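Local structure of L-ornithine N(5)-monooxygenase (Pseudomonas aeruginosa, 3S5W) at residues A[79-84]-A[124-129]; A[89-94]-A[131-136]. The protein catalyses the FAD- and NADPH-dependent N5-hydroxylation of L-ornithine, the first step towards hydroxamate siderophores such as pyoverdin. All blocks are in the same frame, centred on the assembly; numbering follows the deposited sequence.

Overall arrangement
From the N terminus the chain passes through strand 61-65 into the long loop that leads to helix 103-109, and both contacts take their first segment from this loop. Residues 79-84 come first, then 89-94; helices 103-109 and 113-119 follow before the chain returns in helix 126-137. Contact 1 closes on the start of that helix, and contact 2 on its second half. Because 79-84 meets 124-129 and 89-94 meets 131-136, the two closures cross rather than nest, and the loop runs along the helix in the same order. Their centres lie about 14 Å apart. Together they tie the loop to helix 126-137, with contact 1 reaching the flavin and both contacts touching hydroxyornithine.

Contact 1 of 2, residues A[79-84]-A[124-129]; sequences SQSELQ and PCRMEF. With FAD (flavin-adenine dinucleotide), chain C; ONH (N~5~-hydroxy-L-ornithine), chain E.
Between Ser81 and the flavin lies the guanidinium of Arg126: FAD C6 stands over one face, 3.7 Å from its plane and offset toward the rim, and Ser81 OG over the opposite face. The backbone oxygen of Glu82 lies near the plane at its edge, linked to Arg126 through a water that donates to Glu82 O and accepts from Arg126 NE (2.8 Å). A bend at chi3 (-76°) turns the arginine chain past Ser81 CB, which comes 3.2 Å from Arg126 NH2. Thr76 and Glu241 take the two terminal nitrogens, the latter in a salt bridge, fixing the group beside the dimethylbenzene side of the flavin. The Phe129 ring has Leu83 CD1 over one face, while Leu83 CD2 touches Phe129 CD1 at 3.9 Å and Pro124 CG at 3.8 Å.

Two backbone bonds pair the segments as a single beta bridge of Glu82 with Cys125: Arg126 N gives a nearly straight bond to Ser81 O (2.7 Å, 177°), and Leu83 N donates to Pro124 O (3.0 Å). Cys125 is the N-cap residue, so the first bond occupies an amide of the opening helical turn. The next amide, Met127 N, donates to a water that in turn donates to Ser81 OG; that hydroxyl is also bonded to Val78 O. Beyond the bridge, Gln84 N donates to FAD O4 (2.8 Å, 174°), anchoring the pyrimidine end of the isoalloxazine, and Gln84 O lies close to hydroxyornithine CD.

The contact thus joins the loop after strand 61-65 to the start of helix 126-137. Helix 103-109 packs on Pro124 through Phe103, Trp72 borders both Leu83 and Phe129, Leu429 lies on Phe129, and helix 237-249 meets Ser81 and Gln84.

Contact 2 of 2, residues A[89-94]-A[131-136]; sequences KDLVSL and DYLRWV. With ONH (N~5~-hydroxy-L-ornithine), chain E.
Leu91 reaches toward helix 126-137, meeting Tyr132 with CB and CG and the aliphatic residues Leu133 and Val136 with its tip. Its CB lies 3.7 Å from Tyr132 OH. CG passes obliquely by the ring, 4.1 Å from Tyr132 CE2, and CD1 ends against Leu133 CD2 (3.6 Å) and Val136 CG1 (4.0 Å). With CG anti to the carbonyl carbon (chi1 -64°) and the chain extended at chi2, that methyl is carried against both helix residues. Leu91 N donates to Tyr132 OH (3.2 Å, 160°), a hydroxyl also hydrogen-bonded to Tyr101 O.

The carboxylate of Asp90 holds the turn around Leu91, and Asp90 CB touches Tyr132 OH (3.4 Å). Its OD1 accepts from Val92 N, above the carboxylate plane, making an Asx turn, and from Ser93 N on the syn lone pair, extending it to an Asx motif; OD2 takes Ser93 OG and Phe103 N. The substrate-binding residue Lys89 extends away from the helix, and its NZ donates to OXT of the product hydroxyornithine (2.9 Å) and weakly to its O.

Loop 89-94 is thereby set among three helices: 126-137 through Tyr132, Leu133 and Val136, 40-56 through Ile43 and Ile47, and 432-447 through Leu432 and Pro433.

Contact 1 of 2, residues A[79-84]-A[124-129]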
loop_
_atom_site.group_PDB
_atom_site.type_symbol
_atom_site.label_atom_id
_atom_site.label_comp_id
_atom_site.label_asym_id
_atom_site.label_seq_id
_atom_site.Cartn_x
_atom_site.Cartn_y
_atom_site.Cartn_z
ATOM N N SER A 79 11.619 12.736 4.751
ATOM C CA SER A 79 11.284 14.007 5.397
ATOM C C SER A 79 10.085 14.708 4.701
ATOM O O SER A 79 9.160 15.148 5.375
ATOM C CB SER A 79 12.547 14.889 5.459
ATOM O OG SER A 79 12.200 16.188 5.841
ATOM N N GLN A 80 10.098 14.791 3.368
ATOM C CA GLN A 80 8.913 15.279 2.612
ATOM C C GLN A 80 8.023 14.120 2.129
ATOM O O GLN A 80 8.178 13.585 0.991
ATOM C CB GLN A 80 9.279 16.230 1.445
ATOM C CG GLN A 80 8.066 16.689 0.550
ATOM C CD GLN A 80 7.018 17.503 1.330
ATOM O OE1 GLN A 80 7.364 18.441 2.058
ATOM N NE2 GLN A 80 5.735 17.147 1.176
ATOM N N SER A 81 7.091 13.736 3.005
ATOM C CA SER A 81 6.124 12.713 2.665
ATOM C C SER A 81 4.837 13.033 3.421
ATOM O O SER A 81 4.650 12.632 4.565
ATOM C CB SER A 81 6.661 11.307 2.957
ATOM O OG SER A 81 7.133 11.170 4.284
ATOM N N GLU A 82 3.995 13.824 2.766
ATOM C CA GLU A 82 2.697 14.228 3.272
ATOM C C GLU A 82 1.651 13.143 2.986
ATOM O O GLU A 82 1.631 12.568 1.906
ATOM C CB GLU A 82 2.287 15.527 2.567
ATOM C CG GLU A 82 1.220 16.325 3.280
ATOM C CD GLU A 82 1.019 17.707 2.650
ATOM O OE1 GLU A 82 0.400 17.809 1.566
ATOM O OE2 GLU A 82 1.501 18.685 3.252
ATOM N N LEU A 83 0.768 12.904 3.937
ATOM C CA LEU A 83 -0.357 12.007 3.752
ATOM C C LEU A 83 -1.212 12.514 2.581
ATOM O O LEU A 83 -1.404 13.677 2.468
ATOM C CB LEU A 83 -1.172 11.955 5.033
ATOM C CG LEU A 83 -2.205 10.861 5.272
ATOM C CD1 LEU A 83 -1.576 9.530 5.424
ATOM C CD2 LEU A 83 -3.092 11.172 6.458
ATOM N N GLN A 84 -1.694 11.642 1.712
ATOM C CA GLN A 84 -2.447 12.112 0.545
ATOM C C GLN A 84 -3.935 11.915 0.717
ATOM O O GLN A 84 -4.662 11.699 -0.266
ATOM C CB GLN A 84 -2.002 11.371 -0.697
ATOM C CG GLN A 84 -0.547 11.184 -0.740
ATOM C CD GLN A 84 -0.129 10.861 -2.109
ATOM O OE1 GLN A 84 -0.227 11.699 -3.017
ATOM N NE2 GLN A 84 0.307 9.623 -2.306
ATOM N N PRO A 124 -1.492 15.408 7.809
ATOM C CA PRO A 124 -0.273 15.203 8.603
ATOM C C PRO A 124 0.820 14.546 7.765
ATOM O O PRO A 124 0.531 13.974 6.712
ATOM C CB PRO A 124 -0.730 14.245 9.718
ATOM C CG PRO A 124 -1.879 13.542 9.164
ATOM C CD PRO A 124 -2.589 14.527 8.259
ATOM N N CYS A 125 2.059 14.635 8.217
ATOM C CA CYS A 125 3.154 13.925 7.581
ATOM C C CYS A 125 2.892 12.410 7.733
ATOM O O CYS A 125 2.253 11.978 8.715
ATOM C CB CYS A 125 4.476 14.318 8.236
ATOM S SG CYS A 125 4.874 16.067 7.905
ATOM N N ARG A 126 3.357 11.619 6.767
ATOM C CA ARG A 126 3.202 10.159 6.887
ATOM C C ARG A 126 3.925 9.587 8.131
ATOM O O ARG A 126 3.502 8.562 8.687
ATOM C CB ARG A 126 3.608 9.442 5.590
ATOM C CG ARG A 126 2.574 9.657 4.484
ATOM C CD ARG A 126 2.721 8.600 3.365
ATOM N NE ARG A 126 3.864 8.901 2.510
ATOM C CZ ARG A 126 4.944 8.129 2.340
ATOM N NH1 ARG A 126 5.068 6.972 2.968
ATOM N NH2 ARG A 126 5.909 8.525 1.515
ATOM N N MET A 127 4.985 10.253 8.584
ATOM C CA MET A 127 5.674 9.815 9.813
ATOM C C MET A 127 4.729 9.947 11.014
ATOM O O MET A 127 4.748 9.118 11.911
ATOM C CB MET A 127 6.965 10.617 10.104
ATOM C CG MET A 127 8.096 10.456 9.084
ATOM S SD MET A 127 9.681 11.271 9.587
ATOM C CE MET A 127 10.565 9.869 10.307
ATOM N N GLU A 128 3.912 10.994 11.039
ATOM C CA GLU A 128 2.928 11.125 12.146
ATOM C C GLU A 128 1.818 10.092 11.999
ATOM O O GLU A 128 1.361 9.523 12.975
ATOM C CB GLU A 128 2.349 12.534 12.237
ATOM C CG GLU A 128 1.450 12.726 13.498
ATOM C CD GLU A 128 0.950 14.165 13.685
ATOM O OE1 GLU A 128 0.881 14.928 12.700
ATOM O OE2 GLU A 128 0.624 14.537 14.829
ATOM N N PHE A 129 1.373 9.832 10.769
ATOM C CA PHE A 129 0.332 8.822 10.633
ATOM C C PHE A 129 0.872 7.426 11.012
ATOM O O PHE A 129 0.135 6.616 11.528
ATOM C CB PHE A 129 -0.242 8.809 9.231
ATOM C CG PHE A 129 -1.592 8.163 9.154
ATOM C CD1 PHE A 129 -2.721 8.853 9.578
ATOM C CD2 PHE A 129 -1.738 6.887 8.655
ATOM C CE1 PHE A 129 -4.000 8.268 9.500
ATOM C CE2 PHE A 129 -3.016 6.288 8.581
ATOM C CZ PHE A 129 -4.136 6.987 8.999
HETATM P PA FAD C . -0.404 -2.694 4.171
HETATM O O1A FAD C . 0.484 -2.837 2.993
HETATM O O2A FAD C . -0.339 -1.332 4.884
HETATM O O5B FAD C . -0.052 -3.840 5.268
HETATM C C5B FAD C . 0.163 -5.163 4.837
HETATM C C4B FAD C . 0.869 -5.834 6.003
HETATM O O4B FAD C . 0.992 -7.195 5.690
HETATM C C3B FAD C . 2.286 -5.293 6.162
HETATM O O3B FAD C . 2.456 -4.766 7.463
HETATM C C2B FAD C . 3.191 -6.505 5.907
HETATM O O2B FAD C . 4.266 -6.584 6.836
HETATM C C1B FAD C . 2.256 -7.651 6.149
HETATM N N9A FAD C . 2.515 -8.858 5.371
HETATM C C8A FAD C . 2.673 -8.978 3.994
HETATM N N7A FAD C . 2.812 -10.308 3.712
HETATM C C5A FAD C . 2.716 -11.002 4.878
HETATM C C6A FAD C . 2.784 -12.365 5.166
HETATM N N6A FAD C . 2.730 -13.275 4.180
HETATM N N1A FAD C . 2.658 -12.765 6.495
HETATM C C2A FAD C . 2.453 -11.867 7.522
HETATM N N3A FAD C . 2.383 -10.507 7.238
HETATM C C4A FAD C . 2.516 -10.097 5.931
HETATM N N1 FAD C . -3.216 5.361 1.155
HETATM C C2 FAD C . -3.907 6.506 1.532
HETATM O O2 FAD C . -5.120 6.479 1.656
HETATM N N3 FAD C . -3.236 7.687 1.769
HETATM C C4 FAD C . -1.870 7.767 1.656
HETATM O O4 FAD C . -1.305 8.841 1.924
HETATM C C4X FAD C . -1.162 6.616 1.260
HETATM N N5 FAD C . 0.217 6.668 1.117
HETATM C C5X FAD C . 0.911 5.538 0.715
HETATM C C6 FAD C . 2.305 5.605 0.573
HETATM C C7 FAD C . 3.029 4.491 0.172
HETATM C C7M FAD C . 4.524 4.641 0.031
HETATM C C8 FAD C . 2.354 3.311 -0.118
HETATM C C8M FAD C . 3.072 2.066 -0.554
HETATM C C9 FAD C . 0.972 3.232 0.020
HETATM C C9A FAD C . 0.231 4.339 0.456
HETATM N N10 FAD C . -1.161 4.281 0.598
HETATM C C10 FAD C . -1.849 5.427 0.981
HETATM C "C1'" FAD C . -1.948 3.048 0.279
HETATM C "C2'" FAD C . -1.798 1.909 1.309
HETATM O "O2'" FAD C . -2.045 0.725 0.545
HETATM C "C3'" FAD C . -2.845 2.062 2.402
HETATM O "O3'" FAD C . -2.736 3.331 3.077
HETATM C "C4'" FAD C . -2.708 0.963 3.485
HETATM O "O4'" FAD C . -1.349 0.878 3.898
HETATM C "C5'" FAD C . -3.280 -0.420 3.079
HETATM O "O5'" FAD C . -3.408 -1.182 4.264
HETATM P P FAD C . -3.297 -2.796 4.295
HETATM O O1P FAD C . -3.322 -3.166 5.757
HETATM O O2P FAD C . -4.393 -3.326 3.409
HETATM O O3P FAD C . -1.864 -3.083 3.655
HETATM C C ONH E . -9.696 10.288 -0.760
HETATM N N ONH E . -8.573 11.468 -2.608
HETATM O O ONH E . -10.010 11.452 -0.373
HETATM C CA ONH E . -8.731 10.172 -1.905
HETATM C CB ONH E . -7.399 9.603 -1.401
HETATM C CD ONH E . -5.161 8.837 -2.089
HETATM N NE ONH E . -4.337 8.671 -3.258
HETATM C CG ONH E . -6.474 9.396 -2.589
HETATM O OZ ONH E . -2.976 8.593 -3.065
HETATM O OXT ONH E . -10.142 9.219 -0.253
HETATM O O HOH W 1 6.474 12.222 7.042
HETATM O O HOH W 2 3.122 10.811 0.613
#

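Contact 2 of 2, residues A[89-94]-A[131-136]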
loop_
_atom_site.group_PDB
_atom_site.type_symbol
_atom_site.label_atom_id
_atom_site.label_comp_id
_atom_site.label_asym_id
_atom_site.label_seq_id
_atom_site.Cartn_x
_atom_site.Cartn_y
_atom_site.Cartn_z
ATOM N N LYS A 89 -10.102 10.671 7.480
ATOM C CA LYS A 89 -10.252 9.313 6.912
ATOM C C LYS A 89 -9.254 8.377 7.637
ATOM O O LYS A 89 -8.494 7.610 7.019
ATOM C CB LYS A 89 -10.051 9.359 5.399
ATOM C CG LYS A 89 -11.155 10.207 4.670
ATOM C CD LYS A 89 -11.405 9.695 3.253
ATOM C CE LYS A 89 -12.302 10.609 2.436
ATOM N NZ LYS A 89 -12.603 9.996 1.070
ATOM N N ASP A 90 -9.230 8.502 8.949
ATOM C CA ASP A 90 -8.423 7.667 9.833
ATOM C C ASP A 90 -9.074 6.268 9.962
ATOM O O ASP A 90 -9.957 5.936 9.218
ATOM C CB ASP A 90 -8.288 8.381 11.194
ATOM C CG ASP A 90 -9.625 8.516 11.918
ATOM O OD1 ASP A 90 -10.538 7.746 11.586
ATOM O OD2 ASP A 90 -9.787 9.403 12.806
ATOM N N LEU A 91 -8.632 5.442 10.903
ATOM C CA LEU A 91 -9.131 4.038 10.960
ATOM C C LEU A 91 -10.609 3.847 11.393
ATOM O O LEU A 91 -11.146 2.748 11.246
ATOM C CB LEU A 91 -8.240 3.217 11.894
ATOM C CG LEU A 91 -6.772 3.048 11.451
ATOM C CD1 LEU A 91 -5.939 2.260 12.448
ATOM C CD2 LEU A 91 -6.725 2.403 10.123
ATOM N N VAL A 92 -11.254 4.907 11.891
ATOM C CA VAL A 92 -12.558 4.762 12.571
ATOM C C VAL A 92 -13.640 5.767 12.224
ATOM O O VAL A 92 -14.833 5.431 12.245
ATOM C CB VAL A 92 -12.426 4.762 14.143
ATOM C CG1 VAL A 92 -11.556 3.639 14.629
ATOM C CG2 VAL A 92 -11.865 6.102 14.669
ATOM N N SER A 93 -13.225 7.012 11.954
ATOM C CA SER A 93 -14.143 8.150 12.021
ATOM C C SER A 93 -15.328 8.103 11.071
ATOM O O SER A 93 -16.415 8.563 11.430
ATOM C CB SER A 93 -13.391 9.491 11.939
ATOM O OG SER A 93 -12.643 9.670 13.136
ATOM N N LEU A 94 -15.142 7.573 9.863
ATOM C CA LEU A 94 -16.282 7.461 8.934
ATOM C C LEU A 94 -17.403 6.560 9.474
ATOM O O LEU A 94 -18.542 6.667 9.039
ATOM C CB LEU A 94 -15.836 6.975 7.557
ATOM C CG LEU A 94 -14.956 7.928 6.750
ATOM C CD1 LEU A 94 -14.868 7.477 5.292
ATOM C CD2 LEU A 94 -15.526 9.333 6.833
ATOM N N ASP A 131 3.111 6.895 13.399
ATOM C CA ASP A 131 3.062 6.906 14.865
ATOM C C ASP A 131 1.632 6.641 15.366
ATOM O O ASP A 131 1.440 5.907 16.330
ATOM C CB ASP A 131 3.569 8.248 15.398
ATOM C CG ASP A 131 3.832 8.206 16.874
ATOM O OD1 ASP A 131 4.834 7.587 17.242
ATOM O OD2 ASP A 131 3.034 8.775 17.653
ATOM N N TYR A 132 0.638 7.223 14.685
ATOM C CA TYR A 132 -0.776 6.999 14.989
ATOM C C TYR A 132 -1.153 5.510 14.832
ATOM O O TYR A 132 -1.810 4.933 15.690
ATOM C CB TYR A 132 -1.656 7.868 14.069
ATOM C CG TYR A 132 -3.085 7.421 13.928
ATOM C CD1 TYR A 132 -3.974 7.505 14.999
ATOM C CD2 TYR A 132 -3.579 6.955 12.690
ATOM C CE1 TYR A 132 -5.294 7.121 14.858
ATOM C CE2 TYR A 132 -4.913 6.535 12.554
ATOM C CZ TYR A 132 -5.744 6.634 13.644
ATOM O OH TYR A 132 -7.030 6.246 13.546
ATOM N N LEU A 133 -0.747 4.912 13.723
ATOM C CA LEU A 133 -1.051 3.501 13.484
ATOM C C LEU A 133 -0.416 2.596 14.548
ATOM O O LEU A 133 -1.070 1.666 15.034
ATOM C CB LEU A 133 -0.556 3.095 12.093
ATOM C CG LEU A 133 -1.381 3.717 10.969
ATOM C CD1 LEU A 133 -0.711 3.398 9.651
ATOM C CD2 LEU A 133 -2.864 3.213 10.939
ATOM N N ARG A 134 0.845 2.880 14.882
ATOM C CA ARG A 134 1.559 2.108 15.929
ATOM C C ARG A 134 0.845 2.282 17.264
ATOM O O ARG A 134 0.671 1.328 18.014
ATOM C CB ARG A 134 2.999 2.575 16.024
ATOM C CG ARG A 134 3.830 2.086 14.835
ATOM C CD ARG A 134 5.208 2.714 14.764
ATOM N NE ARG A 134 5.911 2.644 16.040
ATOM C CZ ARG A 134 6.674 1.632 16.437
ATOM N NH1 ARG A 134 6.868 0.573 15.652
ATOM N NH2 ARG A 134 7.248 1.682 17.633
ATOM N N TRP A 135 0.407 3.505 17.551
ATOM C CA TRP A 135 -0.293 3.765 18.801
ATOM C C TRP A 135 -1.616 2.986 18.857
ATOM O O TRP A 135 -1.899 2.342 19.861
ATOM C CB TRP A 135 -0.517 5.263 19.011
ATOM C CG TRP A 135 -1.350 5.587 20.232
ATOM C CD1 TRP A 135 -0.922 5.627 21.538
ATOM C CD2 TRP A 135 -2.746 5.912 20.251
ATOM N NE1 TRP A 135 -1.967 5.964 22.364
ATOM C CE2 TRP A 135 -3.098 6.147 21.604
ATOM C CE3 TRP A 135 -3.738 6.025 19.253
ATOM C CZ2 TRP A 135 -4.408 6.487 21.988
ATOM C CZ3 TRP A 135 -5.034 6.367 19.627
ATOM C CH2 TRP A 135 -5.358 6.606 20.984
ATOM N N VAL A 136 -2.399 3.004 17.776
ATOM C CA VAL A 136 -3.651 2.259 17.749
ATOM C C VAL A 136 -3.360 0.745 17.926
ATOM O O VAL A 136 -4.015 0.108 18.739
ATOM C CB VAL A 136 -4.466 2.494 16.472
ATOM C CG1 VAL A 136 -5.702 1.569 16.407
ATOM C CG2 VAL A 136 -4.968 3.974 16.419
HETATM C C ONH E . -9.696 10.288 -0.760
HETATM N N ONH E . -8.573 11.468 -2.608
HETATM O O ONH E . -10.010 11.452 -0.373
HETATM C CA ONH E . -8.731 10.172 -1.905
HETATM C CB ONH E . -7.399 9.603 -1.401
HETATM C CD ONH E . -5.161 8.837 -2.089
HETATM N NE ONH E . -4.337 8.671 -3.258
HETATM C CG ONH E . -6.474 9.396 -2.589
HETATM O OZ ONH E . -2.976 8.593 -3.065
HETATM O OXT ONH E . -10.142 9.219 -0.253
#